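Local atomic coordinates of carbohydrate binding protein, putative, cpb33A (Cellvibrio japonicus, PDB entry 5FJQ), a protein that is a copper-dependent lytic polysaccharide monooxygenase important for efficient use of chitin, its catalytic domain probably cleaving the polysaccharide chains by oxidation. Residues A[99-110]-A[125-136]. Residues are numbered along the deposited sequence; the frame is centred on the assembly and turned at random.
Sequences AHKTKYFRYYIT and LQLIHDSGPADQ. With CU (copper (II) ion), chain D.
Arg106 and Asp130 run alongside each other on one face of the antiparallel pair, and Arg106 NE reaches Asp130 OD2 at 2.9 Å. The oxygen lies close to the guanidinium plane, yet the bond arrives from above the carboxylate, the two planes being 70° apart; NH2 adds a weak bond to the same oxygen. The remaining carboxylate oxygen, Asp130 OD1, takes the backbone N of Gly132 (2.9 Å), closing an Asx turn that fixes the acid. The guanidinium also lies over one face of the Tyr104 ring, while NH1 of Arg106 and the Tyr104 hydroxyl both reach Asp51.

On the same face, Leu127 lays CD1 over the Tyr108 ring, 3.9 Å from its centroid, a CH-pi contact placed by a Leu127 CG anti to the backbone N (chi1 -168°). Leu125 packs crosswise against CB of Tyr108. The other face carries Tyr107 beside His129, and Ile109 CG2 against Ile128 CG2 at 3.6 Å.

A classic bulge in strand 126-130, with Ile128 and His129 both opposite Tyr107, shifts the register: Tyr107 O accepts from both Ile128 N (2.6 Å) and His129 N (3.1 Å). Farther on, Ser131 OG accepts from Phe105 N across the pair while it donates to Gly132 O of its own segment, and Ser131 N returns a bond to Phe105 O, where strand 126-130 ends. Pairing resumes as a single bridge, Thr102 with Ala134, and beyond it Lys101 NZ meets Gln136 OE1 at 2.7 Å.

Strand 152-161 pairs with the other edge of 102-109, making the latter an inner strand of the LPMO beta-sandwich. The loop leading into strand 102-109 carries His100, whose NE2 binds copper at 1.9 Å and, with His1, forms the histidine brace characteristic of lytic polysaccharide monooxygenases, here of the AA10 family.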
# COMPACT_ATOMS: atom_id res chain seq x y z
N ALA A 99 -16.06 -0.38 -7.03
CA ALA A 99 -16.12 1.03 -6.60
C ALA A 99 -16.88 1.24 -5.28
O ALA A 99 -17.72 0.43 -4.91
CB ALA A 99 -16.73 1.86 -7.69
N HIS A 100 -16.55 2.32 -4.56
CA HIS A 100 -17.21 2.66 -3.33
C HIS A 100 -17.26 4.19 -3.23
O HIS A 100 -16.48 4.90 -3.92
CB HIS A 100 -16.51 2.05 -2.12
CG HIS A 100 -16.52 0.55 -2.10
ND1 HIS A 100 -17.68 -0.19 -2.22
CD2 HIS A 100 -15.52 -0.36 -1.97
CE1 HIS A 100 -17.40 -1.48 -2.13
NE2 HIS A 100 -16.09 -1.61 -2.01
N LYS A 101 -18.19 4.71 -2.39
CA LYS A 101 -18.19 6.14 -2.04
C LYS A 101 -16.98 6.28 -1.12
O LYS A 101 -16.70 5.39 -0.36
CB LYS A 101 -19.50 6.58 -1.37
CG LYS A 101 -20.74 6.17 -2.13
CD LYS A 101 -21.86 7.18 -1.96
CE LYS A 101 -22.86 7.14 -3.11
NZ LYS A 101 -22.41 7.97 -4.27
N THR A 102 -16.23 7.37 -1.28
CA THR A 102 -14.87 7.55 -0.70
C THR A 102 -14.87 8.77 0.22
O THR A 102 -15.27 9.87 -0.20
CB THR A 102 -13.81 7.76 -1.82
OG1 THR A 102 -13.75 6.56 -2.60
CG2 THR A 102 -12.43 8.06 -1.28
N LYS A 103 -14.40 8.56 1.45
CA LYS A 103 -14.06 9.65 2.37
C LYS A 103 -12.72 10.26 1.93
O LYS A 103 -12.56 11.50 1.85
CB LYS A 103 -14.02 9.13 3.80
CG LYS A 103 -13.97 10.23 4.84
CD LYS A 103 -15.26 11.02 4.89
CE LYS A 103 -16.11 10.63 6.08
NZ LYS A 103 -17.50 11.14 5.95
N TYR A 104 -11.78 9.39 1.57
CA TYR A 104 -10.46 9.84 1.05
C TYR A 104 -9.54 8.74 0.54
O TYR A 104 -9.63 7.55 0.96
CB TYR A 104 -9.67 10.61 2.13
CG TYR A 104 -9.46 9.87 3.42
CD1 TYR A 104 -8.50 8.83 3.52
CD2 TYR A 104 -10.14 10.25 4.56
CE1 TYR A 104 -8.27 8.19 4.72
CE2 TYR A 104 -9.92 9.62 5.78
CZ TYR A 104 -8.99 8.58 5.85
OH TYR A 104 -8.83 7.96 7.04
N PHE A 105 -8.62 9.12 -0.34
CA PHE A 105 -7.41 8.30 -0.53
C PHE A 105 -6.29 9.11 0.07
O PHE A 105 -6.06 10.32 -0.35
CB PHE A 105 -7.08 8.02 -2.03
CG PHE A 105 -8.09 7.10 -2.72
CD1 PHE A 105 -9.29 7.61 -3.22
CD2 PHE A 105 -7.89 5.72 -2.78
CE1 PHE A 105 -10.26 6.79 -3.84
CE2 PHE A 105 -8.84 4.90 -3.39
CZ PHE A 105 -10.04 5.42 -3.89
N ARG A 106 -5.52 8.48 0.95
CA ARG A 106 -4.36 9.14 1.50
C ARG A 106 -3.06 8.41 1.22
O ARG A 106 -3.01 7.16 1.20
CB ARG A 106 -4.46 9.29 3.05
CG ARG A 106 -5.40 10.38 3.47
CD ARG A 106 -5.53 10.40 4.99
NE ARG A 106 -6.52 11.43 5.31
CZ ARG A 106 -7.15 11.56 6.49
NH1 ARG A 106 -6.95 10.68 7.44
NH2 ARG A 106 -8.05 12.52 6.67
N TYR A 107 -2.01 9.22 1.01
CA TYR A 107 -0.68 8.67 0.92
C TYR A 107 0.25 9.16 2.00
O TYR A 107 0.29 10.40 2.32
CB TYR A 107 -0.07 9.00 -0.43
CG TYR A 107 -0.89 8.44 -1.57
CD1 TYR A 107 -2.18 8.93 -1.82
CD2 TYR A 107 -0.41 7.40 -2.35
CE1 TYR A 107 -2.94 8.45 -2.88
CE2 TYR A 107 -1.15 6.92 -3.44
CZ TYR A 107 -2.42 7.39 -3.64
OH TYR A 107 -3.14 6.88 -4.64
N TYR A 108 1.11 8.23 2.41
CA TYR A 108 2.17 8.49 3.42
C TYR A 108 3.47 8.01 2.85
O TYR A 108 3.48 7.24 1.83
CB TYR A 108 1.89 7.74 4.74
CG TYR A 108 0.59 8.11 5.34
CD1 TYR A 108 -0.64 7.67 4.79
CD2 TYR A 108 0.56 8.90 6.51
CE1 TYR A 108 -1.85 8.06 5.36
CE2 TYR A 108 -0.63 9.26 7.07
CZ TYR A 108 -1.80 8.84 6.53
OH TYR A 108 -2.90 9.27 7.14
N ILE A 109 4.56 8.43 3.48
CA ILE A 109 5.91 8.02 3.09
C ILE A 109 6.81 7.93 4.32
O ILE A 109 6.56 8.61 5.33
CB ILE A 109 6.56 8.94 2.01
CG1 ILE A 109 7.83 8.26 1.46
CG2 ILE A 109 6.86 10.34 2.57
CD1 ILE A 109 8.36 8.82 0.13
N THR A 110 7.77 6.99 4.25
CA THR A 110 8.93 6.89 5.09
C THR A 110 9.84 8.15 5.07
O THR A 110 9.87 8.94 4.10
CB THR A 110 9.73 5.65 4.68
OG1 THR A 110 9.71 5.54 3.26
CG2 THR A 110 9.02 4.37 5.21
N LEU A 125 5.45 6.99 9.16
CA LEU A 125 4.73 7.51 8.03
C LEU A 125 4.46 8.98 8.24
O LEU A 125 4.11 9.44 9.30
CB LEU A 125 3.40 6.81 7.85
CG LEU A 125 3.54 5.36 7.44
CD1 LEU A 125 2.11 4.92 7.28
CD2 LEU A 125 4.35 5.32 6.11
N GLN A 126 4.74 9.73 7.21
CA GLN A 126 4.43 11.16 7.15
C GLN A 126 3.34 11.29 6.11
O GLN A 126 3.52 10.78 4.99
CB GLN A 126 5.70 11.84 6.66
CG GLN A 126 5.55 13.21 6.08
CD GLN A 126 6.89 13.87 6.06
OE1 GLN A 126 7.70 13.66 5.14
NE2 GLN A 126 7.17 14.61 7.13
N LEU A 127 2.25 12.01 6.41
CA LEU A 127 1.26 12.34 5.34
C LEU A 127 1.78 13.15 4.13
O LEU A 127 2.28 14.28 4.26
CB LEU A 127 0.07 13.10 5.90
CG LEU A 127 -1.15 13.27 5.00
CD1 LEU A 127 -1.89 11.92 4.74
CD2 LEU A 127 -2.10 14.28 5.61
N ILE A 128 1.58 12.62 2.92
CA ILE A 128 2.06 13.35 1.81
C ILE A 128 0.94 13.74 0.81
O ILE A 128 1.16 14.62 -0.05
CB ILE A 128 3.35 12.77 1.19
CG1 ILE A 128 3.18 11.32 0.65
CG2 ILE A 128 4.55 13.02 2.16
CD1 ILE A 128 4.17 10.97 -0.47
N HIS A 129 -0.23 13.12 0.97
CA HIS A 129 -1.35 13.43 0.11
C HIS A 129 -2.69 13.02 0.71
O HIS A 129 -2.83 11.92 1.32
CB HIS A 129 -1.17 12.75 -1.29
CG HIS A 129 -2.20 13.15 -2.30
ND1 HIS A 129 -2.09 14.32 -3.04
CD2 HIS A 129 -3.38 12.58 -2.67
CE1 HIS A 129 -3.14 14.43 -3.84
NE2 HIS A 129 -3.93 13.39 -3.64
N ASP A 130 -3.70 13.84 0.42
CA ASP A 130 -5.08 13.55 0.81
C ASP A 130 -5.96 13.97 -0.35
O ASP A 130 -5.96 15.16 -0.83
CB ASP A 130 -5.43 14.23 2.14
CG ASP A 130 -6.80 13.88 2.67
OD1 ASP A 130 -7.73 13.57 1.92
OD2 ASP A 130 -6.98 13.91 3.88
N SER A 131 -6.69 12.99 -0.87
CA SER A 131 -7.39 13.25 -2.07
C SER A 131 -8.76 13.84 -1.79
O SER A 131 -9.42 14.23 -2.68
CB SER A 131 -7.54 11.99 -2.89
OG SER A 131 -8.62 11.22 -2.41
N GLY A 132 -9.21 13.91 -0.56
CA GLY A 132 -10.58 14.37 -0.38
C GLY A 132 -11.57 13.30 -0.84
O GLY A 132 -11.17 12.30 -1.50
N PRO A 133 -12.87 13.49 -0.48
CA PRO A 133 -13.92 12.51 -0.76
C PRO A 133 -14.17 12.39 -2.26
O PRO A 133 -13.73 13.27 -3.07
CB PRO A 133 -15.14 13.10 -0.05
CG PRO A 133 -14.90 14.58 -0.16
CD PRO A 133 -13.43 14.76 0.02
N ALA A 134 -14.85 11.31 -2.63
CA ALA A 134 -15.16 11.07 -4.04
C ALA A 134 -16.43 10.27 -4.14
O ALA A 134 -16.75 9.52 -3.21
CB ALA A 134 -14.02 10.29 -4.72
N ASP A 135 -17.10 10.34 -5.30
CA ASP A 135 -18.06 9.26 -5.59
C ASP A 135 -17.34 8.00 -6.10
O ASP A 135 -16.09 7.91 -6.02
CB ASP A 135 -19.18 9.73 -6.50
CG ASP A 135 -19.95 10.90 -5.92
OD1 ASP A 135 -20.41 10.80 -4.76
OD2 ASP A 135 -20.03 11.97 -6.60
N GLN A 136 -18.11 7.03 -6.59
CA GLN A 136 -17.53 5.75 -7.00
C GLN A 136 -16.72 6.01 -8.21
O GLN A 136 -17.10 6.84 -8.97
CB GLN A 136 -18.59 4.71 -7.29
CG GLN A 136 -19.46 4.43 -6.08
CD GLN A 136 -20.83 5.07 -6.22
OE1 GLN A 136 -21.06 6.26 -5.92
NE2 GLN A 136 -21.75 4.28 -6.75
CU CU D . -14.87 -3.07 -1.91
O HOH W 1 -13.80 6.76 -5.28